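Local atomic coordinates of starch synthase I (Hordeum vulgare, PDB entry 4HLN), a protein that is a plant starch synthase, a member of the glycosyltransferase enzymes with the GT-B fold, in which two Rossmann-like domains face each other. Residues Ile127-Gly132 / Val161-Pro166; Ala310-Asp315 / Glu343-Leu348. All coordinates share one frame; numbering follows the deposited sequence.

Contact 1: residues Ile127-Gly132 / Val161-Pro166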
ATOM      1  N   ILE A 127     -11.916  13.402   9.196  1.00 39.21           N
ATOM      2  CA  ILE A 127     -11.576  12.359   8.243  1.00 44.37           C
ATOM      3  C   ILE A 127     -12.150  11.034   8.678  1.00 40.12           C
ATOM      4  O   ILE A 127     -11.940  10.605   9.812  1.00 40.45           O
ATOM      5  CB  ILE A 127     -10.066  12.230   8.102  1.00 37.36           C
ATOM      6  CG1 ILE A 127      -9.469  13.587   7.753  1.00 36.83           C
ATOM      7  CG2 ILE A 127      -9.729  11.256   7.012  1.00 44.97           C
ATOM      8  CD1 ILE A 127      -7.974  13.600   7.782  1.00 43.79           C
ATOM      9  N   VAL A 128     -12.881  10.392   7.773  1.00 36.40           N
ATOM     10  CA  VAL A 128     -13.533   9.136   8.094  1.00 35.17           C
ATOM     11  C   VAL A 128     -12.980   8.024   7.215  1.00 37.71           C
ATOM     12  O   VAL A 128     -13.283   7.952   6.023  1.00 40.88           O
ATOM     13  CB  VAL A 128     -15.067   9.227   7.914  1.00 35.21           C
ATOM     14  CG1 VAL A 128     -15.726   7.942   8.353  1.00 37.20           C
ATOM     15  CG2 VAL A 128     -15.656  10.425   8.689  1.00 34.55           C
ATOM     16  N   PHE A 129     -12.147   7.171   7.799  1.00 27.24           N
ATOM     17  CA  PHE A 129     -11.675   5.977   7.096  1.00 28.13           C
ATOM     18  C   PHE A 129     -12.736   4.905   7.116  1.00 31.45           C
ATOM     19  O   PHE A 129     -13.308   4.626   8.158  1.00 42.16           O
ATOM     20  CB  PHE A 129     -10.397   5.432   7.731  1.00 27.39           C
ATOM     21  CG  PHE A 129      -9.195   6.270   7.457  1.00 43.86           C
ATOM     22  CD1 PHE A 129      -8.337   5.955   6.415  1.00 39.05           C
ATOM     23  CD2 PHE A 129      -8.944   7.410   8.216  1.00 44.15           C
ATOM     24  CE1 PHE A 129      -7.234   6.753   6.153  1.00 41.02           C
ATOM     25  CE2 PHE A 129      -7.845   8.210   7.963  1.00 33.89           C
ATOM     26  CZ  PHE A 129      -6.984   7.880   6.929  1.00 41.14           C
ATOM     27  N   VAL A 130     -13.001   4.306   5.960  1.00 33.13           N
ATOM     28  CA  VAL A 130     -13.885   3.144   5.902  1.00 34.18           C
ATOM     29  C   VAL A 130     -13.119   1.941   5.340  1.00 42.31           C
ATOM     30  O   VAL A 130     -12.438   2.036   4.311  1.00 43.34           O
ATOM     31  CB  VAL A 130     -15.163   3.439   5.095  1.00 35.38           C
ATOM     32  CG1 VAL A 130     -16.179   2.290   5.234  1.00 25.34           C
ATOM     33  CG2 VAL A 130     -15.777   4.768   5.556  1.00 41.66           C
ATOM     34  N   THR A 131     -13.219   0.807   6.020  1.00 34.44           N
ATOM     35  CA  THR A 131     -12.362  -0.322   5.683  1.00 38.19           C
ATOM     36  C   THR A 131     -12.946  -1.651   6.127  1.00 40.87           C
ATOM     37  O   THR A 131     -13.733  -1.713   7.066  1.00 45.65           O
ATOM     38  CB  THR A 131     -10.954  -0.149   6.302  1.00 41.82           C
ATOM     39  OG1 THR A 131     -10.104  -1.239   5.914  1.00 46.39           O
ATOM     40  CG2 THR A 131     -11.041  -0.080   7.809  1.00 30.55           C
ATOM     41  N   GLY A 132     -12.563  -2.714   5.428  1.00 44.51           N
ATOM     42  CA  GLY A 132     -13.009  -4.053   5.762  1.00 38.13           C
ATOM     43  C   GLY A 132     -11.987  -4.764   6.618  1.00 43.55           C
ATOM     44  O   GLY A 132     -12.261  -5.828   7.151  1.00 51.75           O
ATOM     45  N   VAL A 161     -10.230  12.178  13.504  1.00 29.50           N
ATOM     46  CA  VAL A 161     -10.095  11.006  12.638  1.00 33.64           C
ATOM     47  C   VAL A 161     -10.948   9.840  13.116  1.00 39.09           C
ATOM     48  O   VAL A 161     -10.833   9.389  14.261  1.00 39.94           O
ATOM     49  CB  VAL A 161      -8.603  10.543  12.511  1.00 37.73           C
ATOM     50  CG1 VAL A 161      -8.487   9.285  11.637  1.00 35.21           C
ATOM     51  CG2 VAL A 161      -7.726  11.668  11.967  1.00 32.57           C
ATOM     52  N   MET A 162     -11.809   9.359  12.228  1.00 33.25           N
ATOM     53  CA  MET A 162     -12.636   8.200  12.530  1.00 36.30           C
ATOM     54  C   MET A 162     -12.234   7.024  11.646  1.00 39.05           C
ATOM     55  O   MET A 162     -11.899   7.211  10.481  1.00 37.97           O
ATOM     56  CB  MET A 162     -14.117   8.542  12.337  1.00 26.51           C
ATOM     57  CG  MET A 162     -15.068   7.357  12.557  1.00 36.88           C
ATOM     58  SD  MET A 162     -16.843   7.730  12.389  1.00 48.69           S
ATOM     59  CE  MET A 162     -17.020   9.061  13.564  1.00 41.28           C
ATOM     60  N   VAL A 163     -12.240   5.815  12.197  1.00 36.69           N
ATOM     61  CA  VAL A 163     -12.130   4.633  11.347  1.00 34.02           C
ATOM     62  C   VAL A 163     -13.284   3.701  11.597  1.00 35.46           C
ATOM     63  O   VAL A 163     -13.492   3.257  12.729  1.00 35.45           O
ATOM     64  CB  VAL A 163     -10.873   3.825  11.602  1.00 35.79           C
ATOM     65  CG1 VAL A 163     -10.846   2.640  10.633  1.00 27.30           C
ATOM     66  CG2 VAL A 163      -9.647   4.687  11.457  1.00 35.96           C
ATOM     67  N   VAL A 164     -14.012   3.391  10.529  1.00 34.66           N
ATOM     68  CA  VAL A 164     -15.192   2.527  10.595  1.00 37.85           C
ATOM     69  C   VAL A 164     -14.881   1.163   9.982  1.00 39.33           C
ATOM     70  O   VAL A 164     -14.376   1.083   8.867  1.00 37.11           O
ATOM     71  CB  VAL A 164     -16.372   3.158   9.845  1.00 31.17           C
ATOM     72  CG1 VAL A 164     -17.636   2.307   9.983  1.00 32.11           C
ATOM     73  CG2 VAL A 164     -16.607   4.541  10.353  1.00 34.64           C
ATOM     74  N   MET A 165     -15.198   0.110  10.730  1.00 38.54           N
ATOM     75  CA  MET A 165     -14.831  -1.272  10.419  1.00 33.61           C
ATOM     76  C   MET A 165     -15.910  -2.199  10.904  1.00 37.33           C
ATOM     77  O   MET A 165     -16.699  -1.848  11.773  1.00 46.13           O
ATOM     78  CB  MET A 165     -13.615  -1.698  11.221  1.00 32.05           C
ATOM     79  CG  MET A 165     -12.299  -1.272  10.710  1.00 48.61           C
ATOM     80  SD  MET A 165     -11.267  -1.233  12.176  1.00 62.81           S
ATOM     81  CE  MET A 165     -12.267  -0.099  13.148  1.00 73.10           C
ATOM     82  N   PRO A 166     -15.913  -3.421  10.384  1.00 40.97           N
ATOM     83  CA  PRO A 166     -16.818  -4.410  10.959  1.00 32.62           C
ATOM     84  C   PRO A 166     -16.290  -4.869  12.301  1.00 34.03           C
ATOM     85  O   PRO A 166     -15.086  -4.897  12.534  1.00 38.30           O
ATOM     86  CB  PRO A 166     -16.769  -5.556   9.949  1.00 35.39           C
ATOM     87  CG  PRO A 166     -16.268  -4.905   8.660  1.00 38.64           C
ATOM     88  CD  PRO A 166     -15.294  -3.890   9.131  1.00 42.19           C
TER
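The carbonyl oxygen of M162 is met by three groups of 127-132, one of them a hydrogen-bond donor. F129 N donates to M162 O over 2.7 Å, from a position tilted 22° out of the carbonyl plane, while the CA of V128 adds a C-H···O contact to the same oxygen. The ring of F129 turns its edge to this atom, with CD2 3.7 Å from M162 O. That approach follows from chi1 of -73°, which sets CG beside the phenylalanine's own backbone N, the very donor M162 O accepts. At the same edge CE2 lies 3.9 Å from V161 CG1, the two side chains running at a slant to each other.

V164 N completes the grip on F129, bonding to F129 O at 2.8 Å, and this N and O pairing of F129 astride V163 identifies parallel strands. They are neighbours in the Rossmann-like sheet, joined by a beta-alpha-beta crossover through helix 150-156, and strand 264-269 continues the sheet beyond 127-130. On the face of V128, V130, M162 and V164, covered by helix 235-252, V128 CG1 packs 4.0 Å from V164 CG2. M162 lies alongside V128, though its chain bends at chi3 and carries the end away.

Pairing reaches T131, whose N donates to V164 O at 3.1 Å. Its methyl CG2 lies 3.9 Å from V163 CG1, while OG1 is hydrogen-bonded to E133 N.

Contact 2: residues Ala310-Asp315 / Glu343-Leu348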
ATOM      1  N   ALA A 310     -25.442  -9.045 -12.240  1.00 41.36           N
ATOM      2  CA  ALA A 310     -26.235  -7.813 -12.267  1.00 39.43           C
ATOM      3  C   ALA A 310     -27.639  -7.982 -11.712  1.00 39.94           C
ATOM      4  O   ALA A 310     -28.333  -7.003 -11.437  1.00 50.57           O
ATOM      5  CB  ALA A 310     -26.296  -7.244 -13.677  1.00 25.50           C
ATOM      6  N   SER A 311     -28.060  -9.226 -11.557  1.00 42.69           N
ATOM      7  CA  SER A 311     -29.393  -9.511 -11.063  1.00 37.10           C
ATOM      8  C   SER A 311     -29.498  -9.081  -9.604  1.00 44.45           C
ATOM      9  O   SER A 311     -30.596  -8.970  -9.063  1.00 41.74           O
ATOM     10  CB  SER A 311     -29.682 -11.006 -11.195  1.00 37.53           C
ATOM     11  OG  SER A 311     -28.784 -11.773 -10.388  1.00 52.10           O
ATOM     12  N   THR A 312     -28.349  -8.846  -8.975  1.00 35.29           N
ATOM     13  CA  THR A 312     -28.311  -8.479  -7.569  1.00 40.54           C
ATOM     14  C   THR A 312     -28.449  -6.994  -7.350  1.00 45.83           C
ATOM     15  O   THR A 312     -28.627  -6.558  -6.203  1.00 54.14           O
ATOM     16  CB  THR A 312     -26.986  -8.866  -6.894  1.00 43.62           C
ATOM     17  OG1 THR A 312     -25.907  -8.083  -7.445  1.00 41.73           O
ATOM     18  CG2 THR A 312     -26.717 -10.354  -7.046  1.00 26.34           C
ATOM     19  N   TYR A 313     -28.340  -6.208  -8.419  1.00 36.96           N
ATOM     20  CA  TYR A 313     -28.433  -4.747  -8.263  1.00 38.20           C
ATOM     21  C   TYR A 313     -29.582  -4.251  -7.377  1.00 42.19           C
ATOM     22  O   TYR A 313     -29.371  -3.384  -6.539  1.00 45.66           O
ATOM     23  CB  TYR A 313     -28.487  -4.010  -9.589  1.00 31.04           C
ATOM     24  CG  TYR A 313     -28.532  -2.518  -9.392  1.00 40.40           C
ATOM     25  CD1 TYR A 313     -29.731  -1.809  -9.486  1.00 44.34           C
ATOM     26  CD2 TYR A 313     -27.380  -1.813  -9.079  1.00 38.74           C
ATOM     27  CE1 TYR A 313     -29.773  -0.431  -9.287  1.00 38.80           C
ATOM     28  CE2 TYR A 313     -27.410  -0.443  -8.883  1.00 44.19           C
ATOM     29  CZ  TYR A 313     -28.605   0.244  -8.978  1.00 45.11           C
ATOM     30  OH  TYR A 313     -28.604   1.606  -8.777  1.00 43.96           O
ATOM     31  N   PRO A 314     -30.797  -4.795  -7.551  1.00 47.91           N
ATOM     32  CA  PRO A 314     -31.909  -4.299  -6.727  1.00 38.18           C
ATOM     33  C   PRO A 314     -31.684  -4.549  -5.236  1.00 46.54           C
ATOM     34  O   PRO A 314     -32.134  -3.762  -4.406  1.00 54.57           O
ATOM     35  CB  PRO A 314     -33.116  -5.104  -7.231  1.00 42.46           C
ATOM     36  CG  PRO A 314     -32.692  -5.664  -8.580  1.00 39.49           C
ATOM     37  CD  PRO A 314     -31.214  -5.893  -8.442  1.00 46.79           C
ATOM     38  N   ASP A 315     -30.978  -5.617  -4.886  1.00 45.32           N
ATOM     39  CA  ASP A 315     -30.678  -5.852  -3.475  1.00 44.31           C
ATOM     40  C   ASP A 315     -29.900  -4.714  -2.776  1.00 39.72           C
ATOM     41  O   ASP A 315     -29.964  -4.584  -1.561  1.00 45.17           O
ATOM     42  CB  ASP A 315     -29.954  -7.184  -3.289  1.00 46.42           C
ATOM     43  CG  ASP A 315     -30.882  -8.362  -3.428  1.00 66.57           C
ATOM     44  OD1 ASP A 315     -32.002  -8.288  -2.872  1.00 69.11           O
ATOM     45  OD2 ASP A 315     -30.503  -9.350  -4.107  1.00 71.12           O
ATOM     46  N   GLU A 343     -23.060  -9.938 -17.623  1.00 46.61           N
ATOM     47  CA  GLU A 343     -23.514  -8.726 -16.940  1.00 45.23           C
ATOM     48  C   GLU A 343     -23.319  -8.774 -15.427  1.00 44.79           C
ATOM     49  O   GLU A 343     -23.786  -9.702 -14.756  1.00 38.32           O
ATOM     50  CB  GLU A 343     -24.985  -8.466 -17.250  1.00 48.04           C
ATOM     51  CG  GLU A 343     -25.247  -8.083 -18.692  1.00 60.37           C
ATOM     52  CD  GLU A 343     -26.715  -8.213 -19.075  1.00 80.82           C
ATOM     53  OE1 GLU A 343     -27.434  -9.045 -18.458  1.00 87.92           O
ATOM     54  OE2 GLU A 343     -27.143  -7.486 -20.004  1.00 81.17           O
ATOM     55  N   ALA A 344     -22.656  -7.753 -14.890  1.00 37.93           N
ATOM     56  CA  ALA A 344     -22.322  -7.736 -13.471  1.00 33.55           C
ATOM     57  C   ALA A 344     -22.467  -6.363 -12.812  1.00 40.27           C
ATOM     58  O   ALA A 344     -22.666  -5.352 -13.477  1.00 40.96           O
ATOM     59  CB  ALA A 344     -20.924  -8.202 -13.307  1.00 20.84           C
ATOM     60  N   VAL A 345     -22.338  -6.341 -11.493  1.00 37.32           N
ATOM     61  CA  VAL A 345     -22.083  -5.098 -10.782  1.00 37.21           C
ATOM     62  C   VAL A 345     -20.706  -5.158 -10.163  1.00 39.05           C
ATOM     63  O   VAL A 345     -20.245  -6.214  -9.742  1.00 42.41           O
ATOM     64  CB  VAL A 345     -23.122  -4.806  -9.714  1.00 34.40           C
ATOM     65  CG1 VAL A 345     -24.469  -4.570 -10.382  1.00 43.41           C
ATOM     66  CG2 VAL A 345     -23.194  -5.955  -8.736  1.00 42.23           C
ATOM     67  N   ASN A 346     -20.048  -4.012 -10.128  1.00 40.88           N
ATOM     68  CA  ASN A 346     -18.653  -3.961  -9.760  1.00 42.16           C
ATOM     69  C   ASN A 346     -18.408  -2.835  -8.756  1.00 39.28           C
ATOM     70  O   ASN A 346     -18.224  -1.682  -9.133  1.00 37.80           O
ATOM     71  CB  ASN A 346     -17.812  -3.774 -11.027  1.00 42.55           C
ATOM     72  CG  ASN A 346     -16.314  -3.816 -10.754  1.00 40.42           C
ATOM     73  OD1 ASN A 346     -15.849  -3.398  -9.691  1.00 39.30           O
ATOM     74  ND2 ASN A 346     -15.545  -4.304 -11.732  1.00 29.38           N
ATOM     75  N   PHE A 347     -18.391  -3.189  -7.477  1.00 35.66           N
ATOM     76  CA  PHE A 347     -18.156  -2.231  -6.409  1.00 31.55           C
ATOM     77  C   PHE A 347     -17.025  -1.250  -6.658  1.00 33.35           C
ATOM     78  O   PHE A 347     -17.245  -0.033  -6.625  1.00 38.21           O
ATOM     79  CB  PHE A 347     -17.956  -2.927  -5.062  1.00 33.60           C
ATOM     80  CG  PHE A 347     -19.246  -3.219  -4.332  1.00 44.75           C
ATOM     81  CD1 PHE A 347     -20.408  -3.532  -5.037  1.00 41.03           C
ATOM     82  CD2 PHE A 347     -19.301  -3.173  -2.943  1.00 50.61           C
ATOM     83  CE1 PHE A 347     -21.588  -3.814  -4.371  1.00 39.20           C
ATOM     84  CE2 PHE A 347     -20.475  -3.448  -2.268  1.00 47.03           C
ATOM     85  CZ  PHE A 347     -21.624  -3.773  -2.986  1.00 44.97           C
ATOM     86  N   LEU A 348     -15.821  -1.772  -6.873  1.00 35.44           N
ATOM     87  CA  LEU A 348     -14.646  -0.930  -7.068  1.00 32.14           C
ATOM     88  C   LEU A 348     -14.864   0.004  -8.245  1.00 42.92           C
ATOM     89  O   LEU A 348     -14.576   1.203  -8.164  1.00 43.02           O
ATOM     90  CB  LEU A 348     -13.416  -1.798  -7.310  1.00 40.79           C
ATOM     91  CG  LEU A 348     -12.077  -1.096  -7.134  1.00 34.87           C
ATOM     92  CD1 LEU A 348     -11.982  -0.639  -5.711  1.00 32.78           C
ATOM     93  CD2 LEU A 348     -10.933  -2.042  -7.438  1.00 42.19           C
TER
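V345 meets the 3-10 turn 310-315 with both of its methyl groups, and this is the closely packed part of the contact. CG1 lies 4.1 Å from A310 CA, and Y313 CB stands at the same 4.1 Å from V345 CG1. The methyl also sits near the plane of the tyrosine ring, at its edge, because chi1 of -178° swings the ring opposite Y313 N. CG2 faces the threonine hydroxyl, with T312 OG1 and V345 CG2 3.7 Å apart. That oxygen takes its polar partners elsewhere, in P309 O and Q236 NE2, so its approach to the methyl is a plain van der Waals contact.

The solvent side is the E343 side chain, exposed and extended beyond CG; A310, itself partly exposed, lies between it and V345. A310 CB touches E343 CB at 4.0 Å, and A310 N donates to E343 O at 3.1 Å, with an N-H···O angle of 151° but with the donor 42° out of the carbonyl plane.

Strands 307-309 and 343-346 pair antiparallel, V345 being backbone-bonded to E308, and the A310-E343 bond is consistent with that pairing continuing as the chain coils into the turn, where Y313 N bonds to A310 O. With one off-plane bond between them, 310-315 and 343-348 meet mainly through the valine methyls, while the adjoining strand pairing adds further polar hold.

How the contacts relate
Contact 1 closes in the chain before contact 2 opens, and both lie in the starch synthase catalytic domain. Their centres are 24 Å apart, their nearest atoms about 10 Å, so they do not touch. Helix 235-252 relates them: A246, A249 and P250 cover one face of contact 1, whereas Q236 meets V345 and F347 of 343-348, and T240 meets F347. The loop after strand 264-269 also serves both, A273 touching V130 and W271 touching F347. The glycan pocket, including F556, W569 and H593, belongs to neither contact; the disulfide C147-C527 joins the two parts of the chain that carry the contacts and the pocket.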